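Xyloglucan-specific endo-beta-1,4-glucanase (Uncultured bacterium, PDB 4W88) hydrolyses internal beta-1,4-glucosidic linkages in the backbone of xyloglucan, as a family 5 glycoside hydrolase specific for that cell-wall polysaccharide. Local coordinates at residues Asp179-Thr184 with Arg191-Cys196; Thr49-Gly54 with Val92-Tyr97; Ala65-Pro70 with Ala78-Arg83; Trp251-Ile256 with Gly292-Asp297. The protein carries 1 engineered substitution. One frame throughout, in Å; residues are numbered along the deposited sequence.

Interaction 1: residues Asp179-Thr184 with Arg191-Cys196; sequences DAVRAT and RVLIIC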
loop_
_atom_site.group_PDB
_atom_site.type_symbol
_atom_site.label_atom_id
_atom_site.label_comp_id
_atom_site.label_asym_id
_atom_site.label_seq_id
_atom_site.Cartn_x
_atom_site.Cartn_y
_atom_site.Cartn_z
ATOM N N ASP A 179 18.918 1.167 0.784
ATOM C CA ASP A 179 20.312 0.805 0.411
ATOM C C ASP A 179 20.366 -0.345 -0.636
ATOM O O ASP A 179 21.127 -0.292 -1.579
ATOM C CB ASP A 179 21.055 0.458 1.694
ATOM C CG ASP A 179 22.487 0.316 1.520
ATOM O OD1 ASP A 179 22.863 -0.773 1.135
ATOM O OD2 ASP A 179 23.247 1.259 1.811
ATOM N N ALA A 180 19.577 -1.404 -0.416
ATOM C CA ALA A 180 19.593 -2.557 -1.242
ATOM C C ALA A 180 19.169 -2.177 -2.650
ATOM O O ALA A 180 19.737 -2.666 -3.642
ATOM C CB ALA A 180 18.701 -3.626 -0.693
ATOM N N VAL A 181 18.142 -1.362 -2.742
ATOM C CA VAL A 181 17.622 -0.978 -4.068
ATOM C C VAL A 181 18.585 -0.044 -4.796
ATOM O O VAL A 181 18.933 -0.289 -5.950
ATOM C CB VAL A 181 16.251 -0.314 -3.969
ATOM C CG1 VAL A 181 15.761 0.200 -5.316
ATOM C CG2 VAL A 181 15.176 -1.252 -3.394
ATOM N N ARG A 182 19.081 0.989 -4.105
ATOM C CA ARG A 182 20.028 1.878 -4.751
ATOM C C ARG A 182 21.325 1.203 -5.231
ATOM O O ARG A 182 21.875 1.562 -6.299
ATOM C CB ARG A 182 20.395 3.062 -3.826
ATOM C CG ARG A 182 19.191 3.913 -3.400
ATOM C CD ARG A 182 18.508 4.609 -4.543
ATOM N NE ARG A 182 17.496 5.573 -4.038
ATOM C CZ ARG A 182 16.320 5.762 -4.586
ATOM N NH1 ARG A 182 15.894 5.049 -5.620
ATOM N NH2 ARG A 182 15.500 6.608 -4.038
ATOM N N ALA A 183 21.776 0.190 -4.480
ATOM C CA ALA A 183 22.958 -0.516 -4.849
ATOM C C ALA A 183 22.794 -1.327 -6.144
ATOM O O ALA A 183 23.831 -1.732 -6.729
ATOM C CB ALA A 183 23.369 -1.447 -3.728
ATOM N N THR A 184 21.576 -1.479 -6.661
ATOM C CA THR A 184 21.428 -2.204 -7.922
ATOM C C THR A 184 21.532 -1.294 -9.135
ATOM O O THR A 184 21.712 -1.777 -10.245
ATOM C CB THR A 184 20.110 -2.960 -8.048
ATOM O OG1 THR A 184 18.997 -2.027 -8.053
ATOM C CG2 THR A 184 20.002 -3.918 -6.879
ATOM N N ARG A 191 14.559 5.848 -8.659
ATOM C CA ARG A 191 13.193 5.402 -8.505
ATOM C C ARG A 191 12.601 5.908 -7.206
ATOM O O ARG A 191 13.312 5.945 -6.172
ATOM C CB ARG A 191 13.175 3.845 -8.494
ATOM C CG ARG A 191 11.794 3.253 -8.532
ATOM C CD ARG A 191 11.754 1.757 -8.722
ATOM N NE ARG A 191 12.566 1.241 -9.786
ATOM C CZ ARG A 191 12.360 1.430 -11.084
ATOM N NH1 ARG A 191 11.290 2.078 -11.516
ATOM N NH2 ARG A 191 13.241 0.979 -11.946
ATOM N N VAL A 192 11.307 6.247 -7.211
ATOM C CA VAL A 192 10.678 6.590 -5.957
ATOM C C VAL A 192 10.613 5.325 -5.065
ATOM O O VAL A 192 9.970 4.325 -5.435
ATOM C CB VAL A 192 9.277 7.203 -6.139
ATOM C CG1 VAL A 192 8.594 7.571 -4.781
ATOM C CG2 VAL A 192 9.345 8.413 -7.056
ATOM N N LEU A 193 11.143 5.465 -3.831
ATOM C CA LEU A 193 11.079 4.428 -2.854
ATOM C C LEU A 193 10.220 4.866 -1.689
ATOM O O LEU A 193 10.441 5.940 -1.158
ATOM C CB LEU A 193 12.455 4.020 -2.362
ATOM C CG LEU A 193 13.454 3.641 -3.437
ATOM C CD1 LEU A 193 14.795 3.197 -2.892
ATOM C CD2 LEU A 193 12.946 2.553 -4.385
ATOM N N ILE A 194 9.291 4.013 -1.271
ATOM C CA ILE A 194 8.221 4.427 -0.393
ATOM C C ILE A 194 8.422 3.656 0.922
ATOM O O ILE A 194 8.212 2.434 1.005
ATOM C CB ILE A 194 6.818 4.148 -0.989
ATOM C CG1 ILE A 194 6.642 4.810 -2.357
ATOM C CG2 ILE A 194 5.717 4.645 -0.020
ATOM C CD1 ILE A 194 5.356 4.435 -3.113
ATOM N N ILE A 195 8.872 4.394 1.919
ATOM C CA ILE A 195 9.147 3.858 3.221
ATOM C C ILE A 195 7.853 3.955 4.047
ATOM O O ILE A 195 6.833 4.503 3.586
ATOM C CB ILE A 195 10.328 4.596 3.900
ATOM C CG1 ILE A 195 10.014 6.056 4.207
ATOM C CG2 ILE A 195 11.621 4.385 3.118
ATOM C CD1 ILE A 195 10.990 6.730 5.172
ATOM N N CYS A 196 7.879 3.504 5.297
ATOM C CA CYS A 196 6.678 3.527 6.110
ATOM C C CYS A 196 6.992 3.674 7.582
ATOM O O CYS A 196 8.127 3.462 8.029
ATOM C CB CYS A 196 5.837 2.246 5.882
ATOM S SG CYS A 196 6.605 0.721 6.394
#
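A buried contact led by one arginine joins the last turn of helix 164-182 to the start of strand 193-196, with Val181 and Arg182 meeting Arg191 and Leu193 beside the turn that returns the chain to the barrel. The guanidinium of Arg182 grips a single backbone oxygen with both terminal nitrogens: NH1 lies 2.8 Å from Arg191 O, and NH2 lies 3.1 Å from Arg191 O. The oxygen sits in the guanidinium plane. NH1 meets it on a lone pair in the carbonyl plane, whereas NH2 arrives nearly in line with the C=O bond and makes the more bent bond, with an N-H...O angle of 138° against 158° for NH1. The arginine chain bends at chi2 (-64°), bringing its end in to the strand. One face of the group is packed by Leu193, whose CD1 stands 3.4 Å from Arg182 CZ. Beyond the segments, NE forms a salt bridge with Asp215 and NH1 also bonds to Asn188 O, so the orientation of the guanidinium plane is fixed. Replacing Arg182 with an alanine would probably leave Arg191 O without its two donors and Asp215 without its countercharge. Next to the arginine, Val181 and Leu193 meet tip to tip, CG1 to CD2 at 3.8 Å, and both also touch Phe144 of strand 142-145. Such a helix-to-strand return closes a beta-alpha-beta unit of the TIM barrel, here at the N-terminal ends of the strands, the end away from the active site in this fold.

Interaction 2: residues Thr49-Gly54 with Val92-Tyr97; sequences TVNDRG and VNDGMY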
loop_
_atom_site.group_PDB
_atom_site.type_symbol
_atom_site.label_atom_id
_atom_site.label_comp_id
_atom_site.label_asym_id
_atom_site.label_seq_id
_atom_site.Cartn_x
_atom_site.Cartn_y
_atom_site.Cartn_z
ATOM N N THR A 49 -9.541 -2.304 -17.064
ATOM C CA THR A 49 -10.836 -1.828 -16.598
ATOM C C THR A 49 -10.651 -0.834 -15.463
ATOM O O THR A 49 -11.351 0.196 -15.374
ATOM C CB THR A 49 -11.703 -3.035 -16.139
ATOM O OG1 THR A 49 -11.827 -3.979 -17.201
ATOM C CG2 THR A 49 -13.064 -2.635 -15.683
ATOM N N VAL A 50 -9.717 -1.163 -14.567
ATOM C CA VAL A 50 -9.320 -0.235 -13.490
ATOM C C VAL A 50 -8.860 1.132 -14.066
ATOM O O VAL A 50 -9.379 2.190 -13.692
ATOM C CB VAL A 50 -8.208 -0.891 -12.608
ATOM C CG1 VAL A 50 -7.623 0.086 -11.597
ATOM C CG2 VAL A 50 -8.790 -2.126 -11.882
ATOM N N ASN A 51 -7.883 1.072 -14.962
ATOM C CA ASN A 51 -7.333 2.234 -15.606
ATOM C C ASN A 51 -8.433 3.066 -16.315
ATOM O O ASN A 51 -8.516 4.307 -16.203
ATOM C CB ASN A 51 -6.257 1.863 -16.632
ATOM C CG ASN A 51 -5.519 3.079 -17.153
ATOM O OD1 ASN A 51 -4.983 3.924 -16.378
ATOM N ND2 ASN A 51 -5.459 3.170 -18.476
ATOM N N ASP A 52 -9.274 2.370 -17.053
ATOM C CA ASP A 52 -10.277 3.059 -17.878
ATOM C C ASP A 52 -11.283 3.846 -17.045
ATOM O O ASP A 52 -11.856 4.872 -17.512
ATOM C CB ASP A 52 -11.019 2.048 -18.743
ATOM C CG ASP A 52 -10.166 1.449 -19.873
ATOM O OD1 ASP A 52 -9.116 2.029 -20.281
ATOM O OD2 ASP A 52 -10.657 0.383 -20.398
ATOM N N ARG A 53 -11.500 3.387 -15.803
ATOM C CA ARG A 53 -12.554 4.021 -14.951
ATOM C C ARG A 53 -11.971 5.278 -14.386
ATOM O O ARG A 53 -12.684 6.104 -13.838
ATOM C CB ARG A 53 -12.973 3.060 -13.815
ATOM C CG ARG A 53 -14.246 3.400 -13.045
ATOM C CD ARG A 53 -15.501 3.374 -13.945
ATOM N NE ARG A 53 -16.716 3.267 -13.172
ATOM C CZ ARG A 53 -17.320 4.271 -12.628
ATOM N NH1 ARG A 53 -16.857 5.505 -12.727
ATOM N NH2 ARG A 53 -18.361 4.031 -11.885
ATOM N N GLY A 54 -10.641 5.431 -14.427
ATOM C CA GLY A 54 -10.018 6.591 -13.831
ATOM C C GLY A 54 -8.961 6.370 -12.757
ATOM O O GLY A 54 -8.362 7.329 -12.255
ATOM N N VAL A 92 2.130 -1.493 -16.849
ATOM C CA VAL A 92 3.115 -0.802 -17.778
ATOM C C VAL A 92 2.526 -0.652 -19.182
ATOM O O VAL A 92 2.656 0.394 -19.789
ATOM C CB VAL A 92 4.493 -1.502 -17.828
ATOM C CG1 VAL A 92 5.433 -0.819 -18.817
ATOM C CG2 VAL A 92 5.152 -1.552 -16.424
ATOM N N ASN A 93 1.839 -1.681 -19.647
ATOM C CA ASN A 93 1.220 -1.671 -20.982
ATOM C C ASN A 93 0.205 -0.573 -21.166
ATOM O O ASN A 93 -0.087 -0.187 -22.277
ATOM C CB ASN A 93 0.561 -3.018 -21.322
ATOM C CG ASN A 93 1.577 -4.118 -21.582
ATOM O OD1 ASN A 93 2.733 -3.879 -21.916
ATOM N ND2 ASN A 93 1.126 -5.355 -21.415
ATOM N N ASP A 94 -0.351 -0.137 -20.055
ATOM C CA ASP A 94 -1.377 0.884 -20.029
ATOM C C ASP A 94 -0.871 2.254 -19.556
ATOM O O ASP A 94 -1.650 3.200 -19.351
ATOM C CB ASP A 94 -2.574 0.452 -19.166
ATOM C CG ASP A 94 -3.334 -0.768 -19.704
ATOM O OD1 ASP A 94 -2.932 -1.337 -20.716
ATOM O OD2 ASP A 94 -4.386 -1.143 -19.041
ATOM N N GLY A 95 0.405 2.359 -19.328
ATOM C CA GLY A 95 1.021 3.638 -18.933
ATOM C C GLY A 95 0.698 4.112 -17.536
ATOM O O GLY A 95 0.715 5.333 -17.220
HETATM N N MSE A 96 0.415 3.147 -16.684
HETATM C CA MSE A 96 -0.041 3.417 -15.301
HETATM C C MSE A 96 1.126 3.681 -14.360
HETATM O O MSE A 96 2.265 3.262 -14.617
HETATM C CB MSE A 96 -0.847 2.231 -14.778
HETATM C CG MSE A 96 -2.127 2.038 -15.557
HETATM SE SE MSE A 96 -3.090 0.440 -14.964
HETATM C CE MSE A 96 -3.991 1.166 -13.426
ATOM N N TYR A 97 0.826 4.447 -13.288
ATOM C CA TYR A 97 1.687 4.553 -12.119
ATOM C C TYR A 97 1.476 3.288 -11.303
ATOM O O TYR A 97 0.338 2.820 -11.155
ATOM C CB TYR A 97 1.399 5.856 -11.352
ATOM C CG TYR A 97 1.784 7.055 -12.203
ATOM C CD1 TYR A 97 0.915 7.586 -13.203
ATOM C CD2 TYR A 97 3.051 7.547 -12.122
ATOM C CE1 TYR A 97 1.364 8.574 -14.049
ATOM C CE2 TYR A 97 3.492 8.570 -12.920
ATOM C CZ TYR A 97 2.673 9.069 -13.880
ATOM O OH TYR A 97 3.219 10.042 -14.701
HETATM O O HOH W 1 -6.673 1.157 -20.087
HETATM O O HOH W 2 -2.857 5.305 -17.422
HETATM O O HOH W 3 -3.701 4.604 -20.494
#
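Asn51 carries its CG anti to the backbone N (chi1 -171°), while Met96, a selenomethionine, holds its CG beside its own backbone N (chi1 -65°), and the two side chains run past each other in opposite directions. They meet in the outer layer of the TIM barrel, where helix 44-53 packs against the loop that leads from helix 78-92 into strand 97-101; that loop leaves its helix through a Schellman motif at Gly95, whose positive phi suits glycine. Toward Met96 the contact is van der Waals: Asn51 OD1 lies 3.5 Å from Met96 CG, and Asn51 CB lies 3.9 Å from the selenium, SE, of Met96. The bend of Met96 at chi3 (82°) turns its terminal CE toward the helix, where it reaches Val50 CG1 at 4.2 Å. Met96 also touches Val47 one turn earlier on the same helix.

The polar side is mediated by water. The amide of Asn51 does not bond directly to Asp94; ND2 stays 3.9 Å from Asp94 O, and two waters bridge the gap. One donates to Asn51 OD1 and to Asp94 O; the other accepts from Asn51 ND2 and donates to Asp94 O, so this carbonyl receives two water protons and both ends of the amide are used. An alanine here would probably leave these bridging waters without their helix partner and take away the cover over Met96 CG. A third water ties the amide to two acids: it accepts from Asn51 ND2 at 2.8 Å, donates to Asp52 OD1 at 2.6 Å, and reaches Asp94 OD2 weakly at 3.4 Å.

Interaction 3: residues Ala65-Pro70 with Ala78-Arg83; sequences ANHLGP and ADWLAR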
loop_
_atom_site.group_PDB
_atom_site.type_symbol
_atom_site.label_atom_id
_atom_site.label_comp_id
_atom_site.label_asym_id
_atom_site.label_seq_id
_atom_site.Cartn_x
_atom_site.Cartn_y
_atom_site.Cartn_z
ATOM N N ALA A 65 7.025 -14.459 1.032
ATOM C CA ALA A 65 7.518 -15.442 1.964
ATOM C C ALA A 65 7.508 -16.916 1.459
ATOM O O ALA A 65 8.560 -17.604 1.480
ATOM C CB ALA A 65 6.788 -15.350 3.308
ATOM N N ASN A 66 6.323 -17.428 1.131
ATOM C CA ASN A 66 6.255 -18.830 0.737
ATOM C C ASN A 66 6.924 -19.184 -0.617
ATOM O O ASN A 66 7.115 -20.382 -0.931
ATOM C CB ASN A 66 4.828 -19.267 0.670
ATOM C CG ASN A 66 4.182 -19.311 2.011
ATOM O OD1 ASN A 66 4.834 -19.435 3.058
ATOM N ND2 ASN A 66 2.887 -19.193 2.011
ATOM N N HIS A 67 7.357 -18.161 -1.328
ATOM C CA HIS A 67 8.028 -18.322 -2.636
ATOM C C HIS A 67 9.530 -18.166 -2.507
ATOM O O HIS A 67 10.227 -18.145 -3.498
ATOM C CB HIS A 67 7.467 -17.320 -3.656
ATOM C CG HIS A 67 5.972 -17.313 -3.742
ATOM N ND1 HIS A 67 5.224 -18.270 -4.422
ATOM C CD2 HIS A 67 5.079 -16.565 -3.067
ATOM C CE1 HIS A 67 3.934 -18.041 -4.193
ATOM N NE2 HIS A 67 3.824 -17.004 -3.389
ATOM N N LEU A 68 10.022 -18.021 -1.285
ATOM C CA LEU A 68 11.459 -17.843 -1.035
ATOM C C LEU A 68 12.175 -19.110 -0.693
ATOM O O LEU A 68 11.707 -19.928 0.071
ATOM C CB LEU A 68 11.704 -16.846 0.117
ATOM C CG LEU A 68 11.074 -15.469 0.023
ATOM C CD1 LEU A 68 11.289 -14.653 1.245
ATOM C CD2 LEU A 68 11.524 -14.704 -1.247
ATOM N N GLY A 69 13.381 -19.193 -1.223
ATOM C CA GLY A 69 14.306 -20.245 -0.865
ATOM C C GLY A 69 14.904 -19.995 0.515
ATOM O O GLY A 69 14.600 -19.016 1.201
ATOM N N PRO A 70 15.756 -20.893 0.971
ATOM C CA PRO A 70 16.296 -20.743 2.299
ATOM C C PRO A 70 17.178 -19.520 2.475
ATOM O O PRO A 70 17.824 -19.009 1.545
ATOM C CB PRO A 70 17.128 -22.000 2.500
ATOM C CG PRO A 70 17.264 -22.592 1.178
ATOM C CD PRO A 70 16.094 -22.159 0.376
ATOM N N ALA A 78 11.625 -18.699 -9.450
ATOM C CA ALA A 78 11.566 -18.074 -10.767
ATOM C C ALA A 78 10.162 -17.915 -11.285
ATOM O O ALA A 78 9.866 -16.874 -11.939
ATOM C CB ALA A 78 12.399 -18.852 -11.779
ATOM N N ASP A 79 9.293 -18.908 -11.084
ATOM C CA ASP A 79 7.953 -18.837 -11.612
ATOM C C ASP A 79 7.143 -17.687 -10.966
ATOM O O ASP A 79 6.335 -17.000 -11.603
ATOM C CB ASP A 79 7.244 -20.168 -11.397
ATOM C CG ASP A 79 7.184 -20.653 -9.842
ATOM O OD1 ASP A 79 7.860 -20.301 -8.881
ATOM O OD2 ASP A 79 6.391 -21.540 -9.544
ATOM N N TRP A 80 7.350 -17.495 -9.662
ATOM C CA TRP A 80 6.704 -16.441 -8.929
ATOM C C TRP A 80 7.212 -15.063 -9.358
ATOM O O TRP A 80 6.371 -14.156 -9.657
ATOM C CB TRP A 80 6.859 -16.595 -7.431
ATOM C CG TRP A 80 6.117 -15.605 -6.643
ATOM C CD1 TRP A 80 6.615 -14.608 -5.873
ATOM C CD2 TRP A 80 4.699 -15.539 -6.512
ATOM N NE1 TRP A 80 5.583 -13.933 -5.264
ATOM C CE2 TRP A 80 4.404 -14.493 -5.656
ATOM C CE3 TRP A 80 3.647 -16.286 -7.062
ATOM C CZ2 TRP A 80 3.094 -14.158 -5.304
ATOM C CZ3 TRP A 80 2.358 -16.008 -6.703
ATOM C CH2 TRP A 80 2.083 -14.958 -5.796
ATOM N N LEU A 81 8.534 -14.907 -9.448
ATOM C CA LEU A 81 9.028 -13.657 -9.950
ATOM C C LEU A 81 8.510 -13.326 -11.374
ATOM O O LEU A 81 8.124 -12.159 -11.629
ATOM C CB LEU A 81 10.555 -13.682 -9.966
ATOM C CG LEU A 81 11.237 -12.382 -10.406
ATOM C CD1 LEU A 81 10.866 -11.242 -9.533
ATOM C CD2 LEU A 81 12.740 -12.550 -10.297
ATOM N N ALA A 82 8.458 -14.315 -12.258
ATOM C CA ALA A 82 7.893 -14.147 -13.595
ATOM C C ALA A 82 6.443 -13.698 -13.574
ATOM O O ALA A 82 6.061 -12.794 -14.311
ATOM C CB ALA A 82 8.092 -15.356 -14.446
ATOM N N ARG A 83 5.655 -14.271 -12.670
ATOM C CA ARG A 83 4.251 -13.892 -12.577
ATOM C C ARG A 83 4.045 -12.503 -12.058
ATOM O O ARG A 83 3.248 -11.761 -12.597
ATOM C CB ARG A 83 3.471 -14.916 -11.752
ATOM C CG ARG A 83 2.004 -14.614 -11.643
ATOM C CD ARG A 83 1.335 -14.460 -13.014
ATOM N NE ARG A 83 -0.047 -14.104 -12.817
ATOM C CZ ARG A 83 -0.802 -13.481 -13.729
ATOM N NH1 ARG A 83 -0.337 -13.200 -14.928
ATOM N NH2 ARG A 83 -2.007 -13.082 -13.414
HETATM O O HOH W 4 6.485 -19.946 -6.206
#
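His67 and Trp80 lie flat on one another, the imidazole over the indole, and this pair makes up the whole of the direct contact between the loop after strand 57-60, a beta-to-alpha loop at the C-terminal ends of the TIM-barrel strands, and the first turns of helix 78-92. The packing is tight. The centroids of the imidazole and of the five-membered indole ring are 3.5 Å apart, and the planes are tilted by only 1°. The imidazole extends over the six-membered ring as well, with His67 CE1 3.4 Å from Trp80 CE3. Trp80 holds its CG anti to the backbone N (chi1 -175°), which sends the indole out from the helix to the loop. His67 CB adds a CH-pi contact over the five-membered ring, 3.9 Å from its centroid, and Phe64 meets Trp80 with its ring nearly perpendicular.

The other side is looser and hydrated. At the edge of the imidazole, in its plane, a water lies 2.8 Å from His67 ND1 and donates to Asp79 OD1 at 3.0 Å. Apart from a backbone bond of His67 with Ser77, just before the helix, the side chains thus join the two segments by ring overlap and one water.

Interaction 4: residues Trp251-Ile256 with Gly292-Asp297; sequences WQYNNI and GTLDQD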
loop_
_atom_site.group_PDB
_atom_site.type_symbol
_atom_site.label_atom_id
_atom_site.label_comp_id
_atom_site.label_asym_id
_atom_site.label_seq_id
_atom_site.Cartn_x
_atom_site.Cartn_y
_atom_site.Cartn_z
ATOM N N TRP A 251 -7.992 15.792 12.473
ATOM C CA TRP A 251 -7.002 15.737 13.582
ATOM C C TRP A 251 -5.833 14.899 13.149
ATOM O O TRP A 251 -4.682 15.299 13.319
ATOM C CB TRP A 251 -7.720 15.055 14.756
ATOM C CG TRP A 251 -7.250 15.213 16.142
ATOM C CD1 TRP A 251 -5.963 15.306 16.594
ATOM C CD2 TRP A 251 -8.096 15.206 17.336
ATOM N NE1 TRP A 251 -5.951 15.393 17.972
ATOM C CE2 TRP A 251 -7.236 15.330 18.457
ATOM C CE3 TRP A 251 -9.490 15.116 17.553
ATOM C CZ2 TRP A 251 -7.718 15.369 19.786
ATOM C CZ3 TRP A 251 -9.969 15.143 18.881
ATOM C CH2 TRP A 251 -9.079 15.279 19.975
ATOM N N GLN A 252 -6.126 13.724 12.577
ATOM C CA GLN A 252 -5.068 12.819 12.151
ATOM C C GLN A 252 -4.273 13.457 11.001
ATOM O O GLN A 252 -3.036 13.457 11.006
ATOM C CB GLN A 252 -5.683 11.517 11.712
ATOM C CG GLN A 252 -4.700 10.515 11.175
ATOM C CD GLN A 252 -5.374 9.218 10.777
ATOM O OE1 GLN A 252 -6.142 9.149 9.812
ATOM N NE2 GLN A 252 -5.054 8.174 11.493
ATOM N N TYR A 253 -4.986 14.013 10.009
ATOM C CA TYR A 253 -4.315 14.691 8.913
ATOM C C TYR A 253 -3.460 15.871 9.367
ATOM O O TYR A 253 -2.404 16.135 8.787
ATOM C CB TYR A 253 -5.337 15.166 7.906
ATOM C CG TYR A 253 -4.772 15.728 6.627
ATOM C CD1 TYR A 253 -4.286 14.884 5.645
ATOM C CD2 TYR A 253 -4.703 17.106 6.392
ATOM C CE1 TYR A 253 -3.749 15.392 4.472
ATOM C CE2 TYR A 253 -4.179 17.627 5.217
ATOM C CZ TYR A 253 -3.722 16.755 4.235
ATOM O OH TYR A 253 -3.210 17.209 3.022
ATOM N N ASN A 254 -3.873 16.593 10.402
ATOM C CA ASN A 254 -3.021 17.693 10.878
ATOM C C ASN A 254 -1.694 17.198 11.431
ATOM O O ASN A 254 -0.682 17.889 11.350
ATOM C CB ASN A 254 -3.806 18.564 11.827
ATOM C CG ASN A 254 -4.838 19.397 11.070
ATOM O OD1 ASN A 254 -4.776 19.565 9.830
ATOM N ND2 ASN A 254 -5.800 19.884 11.779
ATOM N N ASN A 255 -1.664 15.984 11.957
ATOM C CA ASN A 255 -0.392 15.415 12.339
ATOM C C ASN A 255 0.478 15.039 11.139
ATOM O O ASN A 255 1.698 15.260 11.137
ATOM C CB ASN A 255 -0.602 14.235 13.252
ATOM C CG ASN A 255 -0.902 14.674 14.663
ATOM O OD1 ASN A 255 -0.528 15.782 15.117
ATOM N ND2 ASN A 255 -1.584 13.841 15.366
ATOM N N ILE A 256 -0.142 14.472 10.111
ATOM C CA ILE A 256 0.552 14.174 8.872
ATOM C C ILE A 256 1.147 15.478 8.280
ATOM O O ILE A 256 2.308 15.497 7.861
ATOM C CB ILE A 256 -0.377 13.444 7.893
ATOM C CG1 ILE A 256 -0.755 12.054 8.477
ATOM C CG2 ILE A 256 0.318 13.235 6.559
ATOM C CD1 ILE A 256 -1.948 11.356 7.836
ATOM N N GLY A 292 -11.334 14.692 -0.096
ATOM C CA GLY A 292 -11.268 16.164 -0.052
ATOM C C GLY A 292 -10.203 16.754 0.898
ATOM O O GLY A 292 -9.520 17.776 0.561
ATOM N N THR A 293 -10.005 16.088 2.025
ATOM C CA THR A 293 -9.008 16.479 2.975
ATOM C C THR A 293 -7.599 16.273 2.356
ATOM O O THR A 293 -6.751 17.168 2.424
ATOM C CB THR A 293 -9.136 15.711 4.308
ATOM O OG1 THR A 293 -10.366 16.063 4.955
ATOM C CG2 THR A 293 -7.951 16.063 5.267
ATOM N N LEU A 294 -7.367 15.111 1.729
ATOM C CA LEU A 294 -6.083 14.814 1.054
ATOM C C LEU A 294 -5.783 15.781 -0.073
ATOM O O LEU A 294 -4.624 16.251 -0.238
ATOM C CB LEU A 294 -6.082 13.389 0.517
ATOM C CG LEU A 294 -6.138 12.296 1.572
ATOM C CD1 LEU A 294 -6.076 10.948 0.865
ATOM C CD2 LEU A 294 -5.141 12.404 2.719
ATOM N N ASP A 295 -6.838 16.115 -0.815
ATOM C CA ASP A 295 -6.698 16.998 -1.990
ATOM C C ASP A 295 -6.223 18.399 -1.634
ATOM O O ASP A 295 -5.671 19.116 -2.470
ATOM C CB ASP A 295 -7.993 17.073 -2.775
ATOM C CG ASP A 295 -8.314 15.767 -3.484
ATOM O OD1 ASP A 295 -7.376 14.934 -3.696
ATOM O OD2 ASP A 295 -9.502 15.602 -3.892
ATOM N N GLN A 296 -6.409 18.810 -0.403
ATOM C CA GLN A 296 -5.957 20.159 -0.021
ATOM C C GLN A 296 -4.479 20.329 -0.253
ATOM O O GLN A 296 -4.022 21.452 -0.467
ATOM C CB GLN A 296 -6.175 20.384 1.460
ATOM C CG GLN A 296 -7.608 20.259 1.916
ATOM C CD GLN A 296 -7.675 20.379 3.422
ATOM O OE1 GLN A 296 -7.249 19.476 4.215
ATOM N NE2 GLN A 296 -8.117 21.523 3.836
ATOM N N ASP A 297 -3.708 19.255 -0.076
ATOM C CA ASP A 297 -2.265 19.321 -0.272
ATOM C C ASP A 297 -1.782 18.414 -1.422
ATOM O O ASP A 297 -0.590 18.110 -1.533
ATOM C CB ASP A 297 -1.521 19.010 1.037
ATOM C CG ASP A 297 -1.836 20.008 2.113
ATOM O OD1 ASP A 297 -1.242 21.115 2.021
ATOM O OD2 ASP A 297 -2.736 19.744 2.978
#
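Tyr253 lays one face of its ring against the methyl of Thr293, CG2 standing 3.4 Å above the ring plane and displaced toward its rim. The pair joins two neighbouring helices of the TIM barrel's outer layer, 246-261 and 280-295, near the C-terminal end of the second. The contact is a CH-pi one, with Thr293 CG2 3.7 Å from the ring centroid and 22° off the normal. The threonine is turned to suit it: CG2 lies anti to the backbone N, which gives the ring the methyl, while OG1 bonds back to Asp289 O in the preceding turn of its own helix.

Leu294 completes the apolar part obliquely, its CD2 3.7 Å from Tyr253 CE1. Although its CB sets off away from the tyrosine, the branch comes back to meet the ring, and the same side chain touches Ile269 of strand 267-272, so the contact reaches inward to the barrel wall. Val299, just before strand 300-305, touches both Tyr253 and Leu294.

With CG anti to the backbone N (chi1 -172°), Tyr253 extends from its helix to the neighbouring one and delivers its hydroxyl to Asp297. Both carboxylate oxygens are held from helix 246-261: OD1 forms a salt bridge with Lys257, and OD2 accepts a hydrogen bond from the phenol. These partners would be expected to favour the ionised form of the acid. The ring and carboxylate planes are 28° apart, and Tyr253 OH donates to the anti lone pair of Asp297 OD2 at 2.6 Å.

The four contacts are spread around one eight-stranded TIM barrel and do not touch. Along the chain, interaction 3 is nested in the loop closed by interaction 2, and interactions 1 and 4 follow in series. Interaction 3 uses the start of helix 78-92 and interaction 2 the turn and loop at its end, with centres 26 Å apart. Interactions 3 and 4 are farthest apart, about 38 Å between centres, on opposite sides of the chain's centre. Interaction 1 joins a helix to the next strand, interactions 2 and 4 link neighbouring elements of the helical layer, and interaction 3 fastens a strand-to-helix loop; together they sample different parts of the shell around the barrel.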